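Local structure of glutamate racemase (Escherichia coli, 2JFN) at residues N55-Y60 / V69-A74; P116-A121 / R150-C155; V166-A171 / E176-D181. The protein belongs to the Asp/Glu/hydantoin racemase family of alpha/beta enzymes and holds glutamic acid and uridine-5'-diphosphate-N-acetylmuramoyl-L-alanine in two separate pockets. All coordinates share one frame; numbering follows the deposited sequence.

Along the chain the three contacts follow one another without overlap. Contact 1 sets the loop after strand 48-53 against helix 65-82, next to the mixed sheet. Contact 2 joins the start of helix 118-124 to the loop ahead of strand 156-161, an outermost strand of the four-stranded parallel sheet, and contact 3 brings helix 163-174 against the lead-in to helix 180-186. Contacts 1 and 3 have centres 23 Å apart yet touch, because Phe58 lies on Val166, Glu167 and Glu170, beside the glutamic acid. Contact 2 stands apart, its nearest atoms about 14 Å from contact 1 and about 12 Å from contact 3, and borders uridine-5'-diphosphate-N-acetylmuramoyl-L-alanine. Separate parts of the fold thus build the two pockets.

Contact 1 (N55-Y60 / V69-A74); sequences NVAFPY and VERVVA. With GLU (glutamic acid), chain B.
Tyr60 meets helix 65-82 with the far end of its ring and its hydroxyl, and this is the buried, close-packed half of the contact. Its CE2 lies 3.7 Å from Val72 CG2, while Tyr60 OH sits 3.5 Å from Arg71 CG. Tyr60 and Arg71 cross at about a right angle, with the ring and guanidinium planes 65° apart. Ala57 O lies in the plane of the Tyr60 ring, at its edge, and Asp54 takes hold of both side chains, hydrogen-bonded to Tyr60 OH and in a salt bridge with Arg71 NE. The arginine chain bends at chi2 (63°), which carries its head past Ala57 to Val56; NH1 also forms a salt bridge with the C-terminal carboxylate of Gly285. Ala57, buried as well, fits more loosely, its CB 4.3 Å from Arg71 NE.

The solvent side belongs to Val56, an exposed residue whose CB rests in plain van der Waals contact 3.5 Å from Arg71 NH2. Beyond Ala57 the loop turns through a cis peptide before Pro59, whose CB sits over the centre of the Phe58 ring. The turn delivers Tyr60 N to the glutamic acid, 2.9 Å from its OE2 at an N-H...O angle of 160°. A ligand-binding loop that follows a parallel strand and packs back on the next helix is characteristic of alpha/beta enzymes; here Phe58, Pro59 and Tyr60 line the glutamic acid pocket.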
loop_
_atom_site.group_PDB
_atom_site.type_symbol
_atom_site.label_atom_id
_atom_site.label_comp_id
_atom_site.label_asym_id
_atom_site.label_seq_id
_atom_site.Cartn_x
_atom_site.Cartn_y
_atom_site.Cartn_z
ATOM N N ASN A 55 -12.450 5.046 -2.757
ATOM C CA ASN A 55 -12.721 6.281 -2.044
ATOM C C ASN A 55 -14.070 6.233 -1.332
ATOM O O ASN A 55 -14.337 7.054 -0.463
ATOM C CB ASN A 55 -12.651 7.484 -3.001
ATOM C CG ASN A 55 -13.687 7.421 -4.110
ATOM O OD1 ASN A 55 -13.799 6.422 -4.827
ATOM N ND2 ASN A 55 -14.445 8.503 -4.265
ATOM N N VAL A 56 -14.900 5.255 -1.684
ATOM C CA VAL A 56 -16.221 5.094 -1.071
ATOM C C VAL A 56 -16.161 4.467 0.328
ATOM O O VAL A 56 -16.894 4.878 1.232
ATOM C CB VAL A 56 -17.147 4.222 -1.966
ATOM C CG1 VAL A 56 -18.385 3.771 -1.186
ATOM C CG2 VAL A 56 -17.575 5.018 -3.193
ATOM N N ALA A 57 -15.286 3.484 0.513
ATOM C CA ALA A 57 -15.193 2.818 1.801
ATOM C C ALA A 57 -13.923 3.141 2.590
ATOM O O ALA A 57 -13.735 2.634 3.694
ATOM C CB ALA A 57 -15.338 1.314 1.617
ATOM N N PHE A 58 -13.051 3.975 2.030
ATOM C CA PHE A 58 -11.832 4.371 2.738
ATOM C C PHE A 58 -12.317 5.119 3.981
ATOM O O PHE A 58 -13.255 5.908 3.888
ATOM C CB PHE A 58 -10.996 5.326 1.880
ATOM C CG PHE A 58 -9.841 5.944 2.617
ATOM C CD1 PHE A 58 -8.610 5.294 2.685
ATOM C CD2 PHE A 58 -10.001 7.152 3.292
ATOM C CE1 PHE A 58 -7.554 5.836 3.416
ATOM C CE2 PHE A 58 -8.948 7.705 4.030
ATOM C CZ PHE A 58 -7.725 7.046 4.092
ATOM N N PRO A 59 -11.676 4.909 5.148
ATOM C CA PRO A 59 -10.530 4.036 5.432
ATOM C C PRO A 59 -10.920 2.607 5.810
ATOM O O PRO A 59 -11.937 2.376 6.468
ATOM C CB PRO A 59 -9.834 4.758 6.583
ATOM C CG PRO A 59 -10.997 5.261 7.373
ATOM C CD PRO A 59 -11.943 5.797 6.300
ATOM N N TYR A 60 -10.097 1.652 5.382
ATOM C CA TYR A 60 -10.323 0.237 5.665
ATOM C C TYR A 60 -9.898 -0.134 7.099
ATOM O O TYR A 60 -10.427 -1.079 7.691
ATOM C CB TYR A 60 -9.543 -0.624 4.657
ATOM C CG TYR A 60 -10.205 -0.814 3.299
ATOM C CD1 TYR A 60 -11.257 0.006 2.871
ATOM C CD2 TYR A 60 -9.761 -1.818 2.433
ATOM C CE1 TYR A 60 -11.850 -0.174 1.604
ATOM C CE2 TYR A 60 -10.338 -2.006 1.182
ATOM C CZ TYR A 60 -11.380 -1.186 0.768
ATOM O OH TYR A 60 -11.939 -1.386 -0.476
ATOM N N VAL A 69 -13.154 -8.118 2.910
ATOM C CA VAL A 69 -12.961 -9.221 1.973
ATOM C C VAL A 69 -13.958 -9.141 0.820
ATOM O O VAL A 69 -13.565 -9.203 -0.345
ATOM C CB VAL A 69 -13.108 -10.594 2.676
ATOM C CG1 VAL A 69 -12.980 -11.721 1.654
ATOM C CG2 VAL A 69 -12.039 -10.737 3.758
ATOM N N GLU A 70 -15.241 -8.989 1.148
ATOM C CA GLU A 70 -16.289 -8.913 0.134
ATOM C C GLU A 70 -16.104 -7.715 -0.793
ATOM O O GLU A 70 -16.294 -7.814 -2.011
ATOM C CB GLU A 70 -17.678 -8.817 0.784
ATOM C CG GLU A 70 -18.133 -10.054 1.569
ATOM C CD GLU A 70 -18.162 -11.324 0.729
ATOM O OE1 GLU A 70 -18.582 -11.264 -0.450
ATOM O OE2 GLU A 70 -17.771 -12.391 1.252
ATOM N N ARG A 71 -15.743 -6.585 -0.201
ATOM C CA ARG A 71 -15.547 -5.348 -0.946
ATOM C C ARG A 71 -14.397 -5.439 -1.941
ATOM O O ARG A 71 -14.560 -5.088 -3.109
ATOM C CB ARG A 71 -15.306 -4.190 0.027
ATOM C CG ARG A 71 -15.122 -2.827 -0.628
ATOM C CD ARG A 71 -16.371 -2.370 -1.378
ATOM N NE ARG A 71 -16.205 -0.998 -1.861
ATOM C CZ ARG A 71 -17.061 -0.370 -2.659
ATOM N NH1 ARG A 71 -18.161 -0.985 -3.082
ATOM N NH2 ARG A 71 -16.809 0.873 -3.046
ATOM N N VAL A 72 -13.239 -5.914 -1.489
ATOM C CA VAL A 72 -12.088 -6.018 -2.379
ATOM C C VAL A 72 -12.343 -7.031 -3.498
ATOM O O VAL A 72 -11.941 -6.813 -4.640
ATOM C CB VAL A 72 -10.811 -6.389 -1.598
ATOM C CG1 VAL A 72 -9.631 -6.491 -2.551
ATOM C CG2 VAL A 72 -10.533 -5.317 -0.536
ATOM N N VAL A 73 -13.012 -8.131 -3.175
ATOM C CA VAL A 73 -13.335 -9.130 -4.187
ATOM C C VAL A 73 -14.281 -8.497 -5.223
ATOM O O VAL A 73 -14.135 -8.724 -6.419
ATOM C CB VAL A 73 -14.011 -10.378 -3.564
ATOM C CG1 VAL A 73 -14.611 -11.262 -4.662
ATOM C CG2 VAL A 73 -12.992 -11.183 -2.770
ATOM N N ALA A 74 -15.240 -7.694 -4.766
ATOM C CA ALA A 74 -16.176 -7.044 -5.686
ATOM C C ALA A 74 -15.461 -6.020 -6.578
ATOM O O ALA A 74 -15.753 -5.912 -7.770
ATOM C CB ALA A 74 -17.305 -6.362 -4.910
HETATM N N GLU B . -2.860 1.943 2.199
HETATM C CA GLU B . -3.251 1.648 3.581
HETATM C C GLU B . -2.780 0.249 3.929
HETATM O O GLU B . -1.654 -0.178 3.481
HETATM C CB GLU B . -4.778 1.751 3.720
HETATM C CG GLU B . -5.152 2.545 4.992
HETATM C CD GLU B . -6.635 2.401 5.309
HETATM O OE1 GLU B . -7.013 2.407 6.477
HETATM O OE2 GLU B . -7.466 2.290 4.403
HETATM O OXT GLU B . -3.491 -0.501 4.675
#

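Contact 2 (P116-A121 / R150-C155); sequences PAIKPA and RFANEC. With UMA (uridine-5'-diphosphate-N-acetylmuramoyl-L-alanine), chain C.
Lys119 passes at a slant over one face of the Phe151 ring, CD nearest its middle, aliphatic chain against pi surface. The lysine is extended throughout, with CG anti to the backbone N (chi1 -175°), and this straight chain lets CG and CD follow CD2 of the phenylalanine and CE follow CE2. The closest approach is CD to Phe151 CD2 at 3.4 Å; the same CD stands 3.8 Å from the ring centroid and 29° off the normal, a clear CH-pi contact. Arg150 CG rests on the opposite face, displaced toward the rim, which leaves the ring sandwiched between two aliphatic chains. Having crossed the ring, the lysine ends in a hydrogen bond from NZ to O2B of uridine-5'-diphosphate-N-acetylmuramoyl-L-alanine, 2.8 Å long. Phe151 CE1 approaches O6' of the same ligand at 3.8 Å, so both partners help line its pocket.

The contact connects neighbouring pieces of an alpha/beta fold: Phe151 directly follows helix 142-150, the helix of the beta-alpha-beta crossover between parallel strands 129-134 and 156-161, and Lys119 lies in the first turn of helix 118-124. Ala117 is the N-cap of that helix and the centre of an inverse gamma turn, with Ile118 N bonded to Pro116 O. Deeper in the protein, Ile118 reaches across with its CG2 branch to Ala152 CB, 3.6 Å away; Leu147 and Ile148 of helix 142-150 also touch this isoleucine. A water donates to Lys119 O at 2.9 Å and, only weakly, to Phe151 O at 3.5 Å.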
loop_
_atom_site.group_PDB
_atom_site.type_symbol
_atom_site.label_atom_id
_atom_site.label_comp_id
_atom_site.label_asym_id
_atom_site.label_seq_id
_atom_site.Cartn_x
_atom_site.Cartn_y
_atom_site.Cartn_z
ATOM N N PRO A 116 3.927 -6.079 6.297
ATOM C CA PRO A 116 5.017 -5.206 6.758
ATOM C C PRO A 116 6.370 -5.892 6.586
ATOM O O PRO A 116 6.512 -7.077 6.906
ATOM C CB PRO A 116 4.662 -4.960 8.222
ATOM C CG PRO A 116 3.139 -4.958 8.186
ATOM C CD PRO A 116 2.842 -6.154 7.293
ATOM N N ALA A 117 7.354 -5.146 6.086
ATOM C CA ALA A 117 8.699 -5.671 5.834
ATOM C C ALA A 117 9.525 -5.926 7.094
ATOM O O ALA A 117 10.687 -5.518 7.185
ATOM C CB ALA A 117 9.455 -4.722 4.902
ATOM N N ILE A 118 8.929 -6.614 8.057
ATOM C CA ILE A 118 9.613 -6.915 9.302
ATOM C C ILE A 118 10.817 -7.818 9.102
ATOM O O ILE A 118 11.870 -7.596 9.705
ATOM C CB ILE A 118 8.649 -7.576 10.303
ATOM C CG1 ILE A 118 7.580 -6.560 10.712
ATOM C CG2 ILE A 118 9.420 -8.089 11.523
ATOM C CD1 ILE A 118 6.486 -7.130 11.574
ATOM N N LYS A 119 10.668 -8.829 8.248
ATOM C CA LYS A 119 11.751 -9.771 7.990
ATOM C C LYS A 119 13.070 -9.104 7.569
ATOM O O LYS A 119 14.097 -9.308 8.212
ATOM C CB LYS A 119 11.314 -10.805 6.942
ATOM C CG LYS A 119 12.346 -11.903 6.710
ATOM C CD LYS A 119 11.833 -12.982 5.779
ATOM C CE LYS A 119 12.896 -14.033 5.549
ATOM N NZ LYS A 119 12.514 -14.953 4.453
ATOM N N PRO A 120 13.072 -8.309 6.485
ATOM C CA PRO A 120 14.351 -7.690 6.127
ATOM C C PRO A 120 14.836 -6.663 7.151
ATOM O O PRO A 120 16.038 -6.503 7.351
ATOM C CB PRO A 120 14.070 -7.068 4.755
ATOM C CG PRO A 120 12.596 -6.812 4.781
ATOM C CD PRO A 120 12.059 -8.058 5.444
ATOM N N ALA A 121 13.903 -5.976 7.802
ATOM C CA ALA A 121 14.268 -4.972 8.795
ATOM C C ALA A 121 15.028 -5.613 9.950
ATOM O O ALA A 121 15.954 -5.013 10.500
ATOM C CB ALA A 121 13.027 -4.268 9.312
ATOM N N ARG A 150 7.660 -14.364 14.230
ATOM C CA ARG A 150 8.232 -15.294 13.262
ATOM C C ARG A 150 9.585 -14.886 12.672
ATOM O O ARG A 150 10.504 -15.707 12.608
ATOM C CB ARG A 150 7.233 -15.545 12.126
ATOM C CG ARG A 150 7.699 -16.582 11.110
ATOM C CD ARG A 150 6.630 -16.915 10.067
ATOM N NE ARG A 150 5.471 -17.608 10.630
ATOM C CZ ARG A 150 4.458 -17.009 11.252
ATOM N NH1 ARG A 150 4.443 -15.688 11.398
ATOM N NH2 ARG A 150 3.453 -17.734 11.729
ATOM N N PHE A 151 9.718 -13.633 12.242
ATOM C CA PHE A 151 10.978 -13.182 11.650
ATOM C C PHE A 151 11.716 -12.101 12.435
ATOM O O PHE A 151 12.693 -11.538 11.942
ATOM C CB PHE A 151 10.753 -12.690 10.215
ATOM C CG PHE A 151 10.223 -13.746 9.286
ATOM C CD1 PHE A 151 8.858 -13.856 9.042
ATOM C CD2 PHE A 151 11.089 -14.638 8.661
ATOM C CE1 PHE A 151 8.362 -14.841 8.187
ATOM C CE2 PHE A 151 10.603 -15.627 7.805
ATOM C CZ PHE A 151 9.238 -15.727 7.569
ATOM N N ALA A 152 11.261 -11.815 13.649
ATOM C CA ALA A 152 11.908 -10.800 14.471
ATOM C C ALA A 152 12.040 -11.259 15.921
ATOM O O ALA A 152 11.759 -10.507 16.851
ATOM C CB ALA A 152 11.122 -9.501 14.401
ATOM N N ASN A 153 12.479 -12.500 16.102
ATOM C CA ASN A 153 12.647 -13.077 17.432
ATOM C C ASN A 153 13.932 -12.587 18.099
ATOM O O ASN A 153 14.054 -12.605 19.322
ATOM C CB ASN A 153 12.667 -14.607 17.330
ATOM C CG ASN A 153 12.599 -15.289 18.687
ATOM O OD1 ASN A 153 12.671 -16.516 18.780
ATOM N ND2 ASN A 153 12.452 -14.498 19.746
ATOM N N GLU A 154 14.887 -12.141 17.290
ATOM C CA GLU A 154 16.162 -11.664 17.810
ATOM C C GLU A 154 16.239 -10.158 18.052
ATOM O O GLU A 154 17.298 -9.637 18.411
ATOM C CB GLU A 154 17.296 -12.103 16.876
ATOM C CG GLU A 154 16.923 -12.153 15.394
ATOM C CD GLU A 154 16.457 -10.814 14.850
ATOM O OE1 GLU A 154 17.225 -9.830 14.946
ATOM O OE2 GLU A 154 15.323 -10.749 14.325
ATOM N N CYS A 155 15.123 -9.457 17.863
ATOM C CA CYS A 155 15.097 -8.012 18.078
ATOM C C CYS A 155 13.791 -7.581 18.732
ATOM O O CYS A 155 12.807 -8.315 18.709
ATOM C CB CYS A 155 15.276 -7.269 16.748
ATOM S SG CYS A 155 13.942 -7.528 15.553
HETATM N N1 UMA C . 6.814 -8.505 0.316
HETATM C C2 UMA C . 5.329 -8.536 0.330
HETATM N N3 UMA C . 4.742 -9.246 -0.706
HETATM C C4 UMA C . 5.423 -9.916 -1.734
HETATM C C5 UMA C . 6.943 -9.843 -1.687
HETATM C C6 UMA C . 7.542 -9.157 -0.692
HETATM O O2 UMA C . 4.646 -7.982 1.177
HETATM O O4 UMA C . 4.788 -10.504 -2.597
HETATM C C1B UMA C . 7.468 -7.736 1.433
HETATM C C2B UMA C . 7.583 -8.592 2.683
HETATM O "O2'" UMA C . 7.298 -7.859 3.938
HETATM C C3B UMA C . 8.950 -9.192 2.702
HETATM C C4B UMA C . 9.708 -8.045 2.063
HETATM O O4B UMA C . 8.808 -7.392 1.174
HETATM O O3B UMA C . 9.204 -9.421 4.114
HETATM C C5B UMA C . 10.883 -8.444 1.264
HETATM O O5B UMA C . 10.553 -9.492 0.423
HETATM P PA UMA C . 11.618 -10.300 -0.437
HETATM O O1A UMA C . 10.816 -10.953 -1.482
HETATM O O2A UMA C . 12.633 -9.405 -0.889
HETATM O O3A UMA C . 12.147 -11.413 0.616
HETATM P PB UMA C . 11.669 -11.865 2.070
HETATM O O1B UMA C . 11.781 -10.798 3.041
HETATM O O2B UMA C . 12.323 -13.144 2.366
HETATM O "O1'" UMA C . 10.106 -12.248 1.743
HETATM C "C1'" UMA C . 9.543 -13.558 1.665
HETATM C "C2'" UMA C . 8.529 -13.664 0.558
HETATM N "N2'" UMA C . 9.130 -13.411 -0.765
HETATM C "C7'" UMA C . 9.257 -14.380 -1.687
HETATM O "O7'" UMA C . 8.733 -15.482 -1.551
HETATM C "C8'" UMA C . 10.057 -14.091 -2.940
HETATM C "C3'" UMA C . 7.386 -12.680 0.858
HETATM O "O3'" UMA C . 6.319 -12.807 -0.144
HETATM C "C4'" UMA C . 6.788 -12.926 2.263
HETATM O "O4'" UMA C . 5.762 -11.995 2.545
HETATM C "C5'" UMA C . 7.891 -12.838 3.323
HETATM O "O5'" UMA C . 8.955 -13.800 2.971
HETATM C "C6'" UMA C . 7.424 -13.203 4.721
HETATM O "O6'" UMA C . 6.823 -14.489 4.717
HETATM C C18 UMA C . 5.642 -14.006 -0.597
HETATM C C19 UMA C . 4.337 -14.256 0.083
HETATM O O18 UMA C . 3.920 -15.389 0.246
HETATM C C20 UMA C . 5.625 -13.996 -2.140
HETATM N N4 UMA C . 3.685 -13.152 0.482
HETATM C C21 UMA C . 2.325 -13.113 1.038
HETATM C C22 UMA C . 1.249 -13.864 0.198
HETATM O O19 UMA C . 1.423 -13.916 -1.040
HETATM O O20 UMA C . 0.273 -14.394 0.787
HETATM C C23 UMA C . 1.896 -11.652 1.225
HETATM O O HOH W 1 14.887 -11.840 9.280
#

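Contact 3 (V166-A171 / E176-D181); sequences VELAEA and EDVSLD
Ala171 and Glu176 are joined by the one hydrogen bond of the contact, from Glu176 N to Ala171 O, 3.0 Å with an N-H...O angle of 154°. The Glu176 side chain then doubles back over the same residue: CG leaves beside the backbone N and a bend at chi2 (83°) swings the carboxylate round to the helix. OE1 ends 3.7 Å from Ala171 CB and 3.2 Å from Ala171 O. That last pair is two acceptors, not a bond, and would be expected to repel somewhat, on a side of the contact where the glutamate is solvent-exposed.

One turn earlier the meeting is apolar and looser. Val178 has CG1 anti to its backbone N and CG2 beside it; CG2 reaches Leu168 O at 4.0 Å, and CG1 stands more loosely, 4.4 Å from Leu168 CB. Leu168 runs on past them, extended at chi2, to touch Leu183 and Ile186 of the next helix. Glu170 uses its carboxylate elsewhere, hydrogen-bonding His206 of the glutamic acid pocket through OE1 and His174 through OE2. Ser179, at the N-cap, accepts a bond at OG from Ala182 N and starts helix 180-186. The bond from Glu176 N back to Ala171 O, five residues earlier and just past the end of helix 163-174, is consistent with a Schellman-type C-cap, after which the linker runs back along the helix it has left.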
loop_
_atom_site.group_PDB
_atom_site.type_symbol
_atom_site.label_atom_id
_atom_site.label_comp_id
_atom_site.label_asym_id
_atom_site.label_seq_id
_atom_site.Cartn_x
_atom_site.Cartn_y
_atom_site.Cartn_z
ATOM N N VAL A 166 -2.118 8.279 8.047
ATOM C CA VAL A 166 -2.713 7.889 6.778
ATOM C C VAL A 166 -3.362 9.127 6.166
ATOM O O VAL A 166 -3.228 9.383 4.973
ATOM C CB VAL A 166 -3.783 6.797 6.967
ATOM C CG1 VAL A 166 -4.419 6.459 5.621
ATOM C CG2 VAL A 166 -3.154 5.555 7.584
ATOM N N GLU A 167 -4.061 9.892 7.001
ATOM C CA GLU A 167 -4.731 11.107 6.553
ATOM C C GLU A 167 -3.737 12.158 6.082
ATOM O O GLU A 167 -4.008 12.903 5.142
ATOM C CB GLU A 167 -5.598 11.683 7.680
ATOM C CG GLU A 167 -6.864 10.897 7.931
ATOM C CD GLU A 167 -7.658 10.661 6.654
ATOM O OE1 GLU A 167 -7.842 11.621 5.869
ATOM O OE2 GLU A 167 -8.104 9.513 6.429
ATOM N N LEU A 168 -2.587 12.224 6.740
ATOM C CA LEU A 168 -1.567 13.184 6.352
ATOM C C LEU A 168 -1.104 12.847 4.940
ATOM O O LEU A 168 -0.901 13.738 4.113
ATOM C CB LEU A 168 -0.392 13.138 7.339
ATOM C CG LEU A 168 -0.720 13.719 8.718
ATOM C CD1 LEU A 168 0.456 13.534 9.653
ATOM C CD2 LEU A 168 -1.065 15.193 8.573
ATOM N N ALA A 169 -0.960 11.553 4.661
ATOM C CA ALA A 169 -0.533 11.103 3.337
ATOM C C ALA A 169 -1.618 11.451 2.319
ATOM O O ALA A 169 -1.322 11.951 1.232
ATOM C CB ALA A 169 -0.269 9.586 3.343
ATOM N N GLU A 170 -2.874 11.184 2.668
ATOM C CA GLU A 170 -3.980 11.512 1.767
ATOM C C GLU A 170 -3.940 13.009 1.471
ATOM O O GLU A 170 -3.955 13.424 0.314
ATOM C CB GLU A 170 -5.330 11.151 2.401
ATOM C CG GLU A 170 -5.671 9.664 2.374
ATOM C CD GLU A 170 -6.052 9.159 0.982
ATOM O OE1 GLU A 170 -5.760 7.980 0.677
ATOM O OE2 GLU A 170 -6.653 9.929 0.196
ATOM N N ALA A 171 -3.875 13.819 2.526
ATOM C CA ALA A 171 -3.830 15.268 2.365
ATOM C C ALA A 171 -2.710 15.683 1.422
ATOM O O ALA A 171 -2.918 16.474 0.500
ATOM C CB ALA A 171 -3.635 15.937 3.717
ATOM N N GLU A 176 -2.451 19.342 -0.101
ATOM C CA GLU A 176 -2.201 20.027 1.162
ATOM C C GLU A 176 -0.797 19.719 1.662
ATOM O O GLU A 176 -0.256 18.648 1.397
ATOM C CB GLU A 176 -3.227 19.613 2.224
ATOM C CG GLU A 176 -4.654 20.063 1.942
ATOM C CD GLU A 176 -5.394 19.139 0.992
ATOM O OE1 GLU A 176 -5.650 17.973 1.371
ATOM O OE2 GLU A 176 -5.724 19.578 -0.132
ATOM N N ASP A 177 -0.206 20.666 2.381
ATOM C CA ASP A 177 1.138 20.495 2.915
ATOM C C ASP A 177 1.066 19.747 4.235
ATOM O O ASP A 177 0.162 19.967 5.036
ATOM C CB ASP A 177 1.791 21.859 3.118
ATOM C CG ASP A 177 1.766 22.703 1.854
ATOM O OD1 ASP A 177 2.595 22.449 0.949
ATOM O OD2 ASP A 177 0.900 23.605 1.762
ATOM N N VAL A 178 2.020 18.854 4.452
ATOM C CA VAL A 178 2.055 18.067 5.672
ATOM C C VAL A 178 2.632 18.872 6.834
ATOM O O VAL A 178 3.724 19.426 6.735
ATOM C CB VAL A 178 2.909 16.790 5.474
ATOM C CG1 VAL A 178 2.880 15.941 6.734
ATOM C CG2 VAL A 178 2.395 16.004 4.272
ATOM N N SER A 179 1.889 18.937 7.934
ATOM C CA SER A 179 2.346 19.654 9.120
ATOM C C SER A 179 3.375 18.808 9.852
ATOM O O SER A 179 3.048 17.743 10.379
ATOM C CB SER A 179 1.180 19.938 10.061
ATOM O OG SER A 179 1.664 20.259 11.353
ATOM N N LEU A 180 4.618 19.277 9.888
ATOM C CA LEU A 180 5.667 18.533 10.569
ATOM C C LEU A 180 5.390 18.444 12.062
ATOM O O LEU A 180 5.769 17.470 12.708
ATOM C CB LEU A 180 7.030 19.178 10.322
ATOM C CG LEU A 180 7.496 19.215 8.861
ATOM C CD1 LEU A 180 8.929 19.726 8.799
ATOM C CD2 LEU A 180 7.403 17.819 8.246
ATOM N N ASP A 181 4.725 19.455 12.615
ATOM C CA ASP A 181 4.409 19.440 14.036
ATOM C C ASP A 181 3.441 18.302 14.354
ATOM O O ASP A 181 3.525 17.684 15.414
ATOM C CB ASP A 181 3.809 20.779 14.480
ATOM C CG ASP A 181 4.824 21.913 14.451
ATOM O OD1 ASP A 181 5.985 21.698 14.862
ATOM O OD2 ASP A 181 4.458 23.028 14.028
#